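Local coordinates for CDC48 domain-containing protein (Pyrococcus horikoshii, PDB 4UZR) that is of unknown function but assembles into a dodecamer that carries a twelve-bladed beta-propeller, and may bind ATP, at residues A[17-20]-A[21-25]; A[51-54]-A[55-58]. One frame throughout, in Å; residues are numbered along the deposited sequence.

Contact 1 of 2, residues A[17-20]-A[21-25]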
loop_
_atom_site.group_PDB
_atom_site.type_symbol
_atom_site.label_atom_id
_atom_site.label_comp_id
_atom_site.label_asym_id
_atom_site.label_seq_id
_atom_site.Cartn_x
_atom_site.Cartn_y
_atom_site.Cartn_z
ATOM N N ASP A 17 45.769 1.942 -15.957
ATOM C CA ASP A 17 46.930 1.524 -15.170
ATOM C C ASP A 17 47.047 2.207 -13.801
ATOM O O ASP A 17 48.114 2.181 -13.187
ATOM C CB ASP A 17 48.217 1.724 -15.975
ATOM C CG ASP A 17 48.408 3.158 -16.423
ATOM O OD1 ASP A 17 47.397 3.876 -16.567
ATOM O OD2 ASP A 17 49.569 3.567 -16.639
ATOM N N PHE A 18 45.961 2.821 -13.336
ATOM C CA PHE A 18 45.951 3.529 -12.049
ATOM C C PHE A 18 46.287 2.615 -10.867
ATOM O O PHE A 18 46.838 3.055 -9.846
ATOM C CB PHE A 18 44.596 4.207 -11.817
ATOM C CG PHE A 18 43.496 3.257 -11.413
ATOM C CD1 PHE A 18 42.856 2.471 -12.356
ATOM C CD2 PHE A 18 43.103 3.155 -10.088
ATOM C CE1 PHE A 18 41.846 1.601 -11.985
ATOM C CE2 PHE A 18 42.097 2.287 -9.709
ATOM C CZ PHE A 18 41.467 1.508 -10.660
ATOM N N VAL A 19 45.943 1.341 -11.021
ATOM C CA VAL A 19 46.160 0.334 -9.992
ATOM C C VAL A 19 47.634 0.254 -9.577
ATOM O O VAL A 19 47.945 0.052 -8.406
ATOM C CB VAL A 19 45.627 -1.051 -10.452
ATOM C CG1 VAL A 19 46.095 -1.365 -11.867
ATOM C CG2 VAL A 19 46.032 -2.148 -9.482
ATOM N N ASP A 20 48.533 0.433 -10.540
ATOM C CA ASP A 20 49.967 0.468 -10.271
ATOM C C ASP A 20 50.342 1.600 -9.306
ATOM O O ASP A 20 51.076 1.392 -8.329
ATOM C CB ASP A 20 50.742 0.599 -11.580
ATOM C CG ASP A 20 50.399 -0.500 -12.564
ATOM O OD1 ASP A 20 49.713 -1.461 -12.152
ATOM O OD2 ASP A 20 50.827 -0.416 -13.736
ATOM N N VAL A 21 49.844 2.798 -9.600
ATOM C CA VAL A 21 50.054 3.964 -8.747
ATOM C C VAL A 21 49.520 3.702 -7.338
ATOM O O VAL A 21 50.192 3.998 -6.335
ATOM C CB VAL A 21 49.366 5.213 -9.335
ATOM C CG1 VAL A 21 49.553 6.411 -8.418
ATOM C CG2 VAL A 21 49.915 5.511 -10.722
ATOM N N ILE A 22 48.321 3.127 -7.266
ATOM C CA ILE A 22 47.725 2.765 -5.978
ATOM C C ILE A 22 48.634 1.807 -5.211
ATOM O O ILE A 22 48.836 1.946 -4.000
ATOM C CB ILE A 22 46.330 2.127 -6.150
ATOM C CG1 ILE A 22 45.336 3.156 -6.689
ATOM C CG2 ILE A 22 45.829 1.560 -4.831
ATOM C CD1 ILE A 22 43.900 2.689 -6.669
ATOM N N ARG A 23 49.191 0.847 -5.939
ATOM C CA ARG A 23 50.094 -0.146 -5.376
ATOM C C ARG A 23 51.318 0.529 -4.770
ATOM O O ARG A 23 51.748 0.174 -3.672
ATOM C CB ARG A 23 50.520 -1.150 -6.445
ATOM C CG ARG A 23 49.951 -2.542 -6.242
ATOM C CD ARG A 23 50.564 -3.528 -7.218
ATOM N NE ARG A 23 50.068 -4.884 -7.006
ATOM C CZ ARG A 23 49.001 -5.390 -7.616
ATOM N NH1 ARG A 23 48.320 -4.656 -8.484
ATOM N NH2 ARG A 23 48.620 -6.634 -7.362
ATOM N N ILE A 24 51.884 1.493 -5.494
ATOM C CA ILE A 24 53.024 2.246 -4.974
ATOM C C ILE A 24 52.637 3.031 -3.718
ATOM O O ILE A 24 53.435 3.169 -2.788
ATOM C CB ILE A 24 53.618 3.202 -6.034
ATOM C CG1 ILE A 24 54.154 2.408 -7.226
ATOM C CG2 ILE A 24 54.738 4.044 -5.442
ATOM C CD1 ILE A 24 54.556 3.275 -8.399
ATOM N N LYS A 25 51.402 3.521 -3.679
ATOM C CA LYS A 25 50.925 4.251 -2.504
ATOM C C LYS A 25 50.731 3.371 -1.268
ATOM O O LYS A 25 50.973 3.815 -0.145
ATOM C CB LYS A 25 49.620 4.986 -2.815
ATOM C CG LYS A 25 49.387 6.214 -1.947
ATOM C CD LYS A 25 50.140 7.426 -2.475
#
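Phe18 and Ile22 lie side by side one helical turn apart, both side chains pointing the same way. The end of the isoleucine comes up to the edge of the ring, near its plane: Ile22 CD1 sits 3.5 Å from Phe18 CD2. Ile22 reaches it because CG1 is anti to its own carbonyl carbon (chi1 -67°) and the chain then runs on extended to CD1. Both residues belong to the buried side of helix 18-26, where Ile39 and Ile41 of strand 36-41 meet them, so long apolar side chains suit these places. Were Ile22 cut back to an alanine, the ring edge of Phe18 would probably lose its neighbour and a gap would open against Ile39.

Val19 and Arg23 repeat the arrangement one residue along, with Arg23 NH1 3.5 Å from Val19 CG2, an oblique approach to the guanidinium. Three backbone bonds of the alpha-helical i to i+4 pattern hold the spacing; the straightest, Ile22 N to Phe18 O at 3.0 Å, has an N-H...O angle of 166°. Asp20 OD1 and Arg23 NH1 stay 5.1 Å apart, too far for a salt bridge, though their opposite charges probably attract at long range. Dispersion packing of Phe18, Val19 and Ile22 against the sheet thus carries the contact, while Arg23 lies beside Val19 and Ile66 and Asp20 keeps to the less buried side.

Contact 2 of 2, residues A[51-54]-A[55-58]; sequences VQAY and PSPL
The phenol ring of Tyr54 and the pyrrolidine of Pro55 are neighbours without stacking. The proline nitrogen approaches the aromatic ring obliquely, Pro55 N lying 3.8 Å from Tyr54 CG, so the contact belongs to the root of the ring and the rest of the phenol extends away from the turn. With CG anti to the backbone N (chi1 -170°), CG lies beside the carbonyl carbon, which brings the root of the ring near Pro55 N.

A third flat group, the peptide between these two residues, is cis. It brings Tyr54 CA and Pro55 CA to 2.8 Å and reverses the chain at once, a geometry that proline tolerates far better than other residues. Ala53 and Ser56 are thereby drawn together, their CA atoms 5.1 Å apart and Ala53 CB 3.9 Å from Ser56 CB; both residues are small enough for such a close approach. Ala53 O and Ser56 N, at 3.3 Å, are too poorly aligned to be hydrogen-bonded. The hydroxyl of Ser56, a separate polar group, bonds through OG to the backbone N of Thr33. The same residue's OG1 takes the N-H of Ala53, so Thr33 ties both limbs together. Leu58 reaches back with CD1 4.1 Å from Tyr54 O, and its buried side chain also rests on Leu4, as does that of Ala53.

Pro57 follows a second cis peptide, keeping the exit from the turn bent. Tyr54 and Pro55 have backbone angles close to those of a type VIb turn, the cis-proline reversal that needs no i to i+3 hydrogen bond; here it ends strand 44-54 just beyond the classic beta bulge of Val51 and Gln52 opposite Lys5.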
loop_
_atom_site.group_PDB
_atom_site.type_symbol
_atom_site.label_atom_id
_atom_site.label_comp_id
_atom_site.label_asym_id
_atom_site.label_seq_id
_atom_site.Cartn_x
_atom_site.Cartn_y
_atom_site.Cartn_z
ATOM N N VAL A 51 35.830 -1.187 -0.553
ATOM C CA VAL A 51 34.554 -1.891 -0.528
ATOM C C VAL A 51 34.690 -3.173 0.273
ATOM O O VAL A 51 33.826 -3.503 1.088
ATOM C CB VAL A 51 34.058 -2.221 -1.948
ATOM C CG1 VAL A 51 32.748 -2.992 -1.892
ATOM C CG2 VAL A 51 33.896 -0.949 -2.756
ATOM N N GLN A 52 35.784 -3.893 0.049
ATOM C CA GLN A 52 36.052 -5.082 0.852
ATOM C C GLN A 52 37.537 -5.410 0.926
ATOM O O GLN A 52 38.260 -5.287 -0.055
ATOM C CB GLN A 52 35.264 -6.290 0.335
ATOM C CG GLN A 52 35.341 -7.511 1.246
ATOM C CD GLN A 52 34.555 -8.696 0.719
ATOM O OE1 GLN A 52 34.433 -8.886 -0.492
ATOM N NE2 GLN A 52 34.021 -9.505 1.628
ATOM N N ALA A 53 37.986 -5.823 2.103
ATOM C CA ALA A 53 39.349 -6.299 2.268
ATOM C C ALA A 53 39.292 -7.730 2.776
ATOM O O ALA A 53 38.746 -7.991 3.847
ATOM C CB ALA A 53 40.112 -5.413 3.237
ATOM N N TYR A 54 39.839 -8.663 2.001
ATOM C CA TYR A 54 39.821 -10.065 2.402
ATOM C C TYR A 54 41.226 -10.638 2.536
ATOM O O TYR A 54 41.905 -10.880 1.539
ATOM C CB TYR A 54 38.997 -10.908 1.427
ATOM C CG TYR A 54 38.747 -12.324 1.910
ATOM C CD1 TYR A 54 37.729 -12.602 2.813
ATOM C CD2 TYR A 54 39.531 -13.381 1.462
ATOM C CE1 TYR A 54 37.499 -13.893 3.257
ATOM C CE2 TYR A 54 39.308 -14.675 1.900
ATOM C CZ TYR A 54 38.290 -14.925 2.798
ATOM O OH TYR A 54 38.063 -16.211 3.237
ATOM N N PRO A 55 41.665 -10.861 3.782
ATOM C CA PRO A 55 40.872 -10.589 4.985
ATOM C C PRO A 55 41.034 -9.147 5.462
ATOM O O PRO A 55 41.741 -8.365 4.828
ATOM C CB PRO A 55 41.450 -11.570 6.012
ATOM C CG PRO A 55 42.768 -12.052 5.432
ATOM C CD PRO A 55 42.997 -11.379 4.118
ATOM N N SER A 56 40.368 -8.794 6.556
ATOM C CA SER A 56 40.490 -7.454 7.121
ATOM C C SER A 56 40.702 -7.538 8.631
ATOM O O SER A 56 39.898 -8.147 9.335
ATOM C CB SER A 56 39.248 -6.619 6.791
ATOM O OG SER A 56 39.200 -5.428 7.555
ATOM N N PRO A 57 41.793 -6.935 9.137
ATOM C CA PRO A 57 42.772 -6.116 8.408
ATOM C C PRO A 57 43.765 -6.931 7.580
ATOM O O PRO A 57 43.899 -8.138 7.779
ATOM C CB PRO A 57 43.513 -5.380 9.528
ATOM C CG PRO A 57 43.393 -6.263 10.717
ATOM C CD PRO A 57 42.166 -7.119 10.552
ATOM N N LEU A 58 44.454 -6.258 6.663
ATOM C CA LEU A 58 45.423 -6.909 5.786
ATOM C C LEU A 58 46.632 -6.014 5.513
ATOM O O LEU A 58 46.509 -4.790 5.467
ATOM C CB LEU A 58 44.745 -7.347 4.478
ATOM C CG LEU A 58 45.276 -6.954 3.095
ATOM C CD1 LEU A 58 44.681 -7.879 2.057
ATOM C CD2 LEU A 58 44.924 -5.513 2.746
#

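Overall arrangement
Contact 1 comes first along the chain and contact 2 follows in series, both inside the CDC48 domain 2 region. Their centres are 18 Å apart and their nearest atoms about 10 Å, so they do not touch. Helix 18-26 of contact 1 packs on strands 36-41 and 65-69, the outermost of a mixed sheet, whereas contact 2 lies at the end of strand 44-54, beyond the corner at Val51, where 52-54 still pairs with strand 3-8. Contact 1 lies farther out, 26 Å from the centre of the chain against 11 Å. Phe18, Val19 and Asp20 pack on Leu14 and Asp17 of a second subunit, and Gln52 on Tyr113 of a third, so this region serves separate interfaces of the dodecamer.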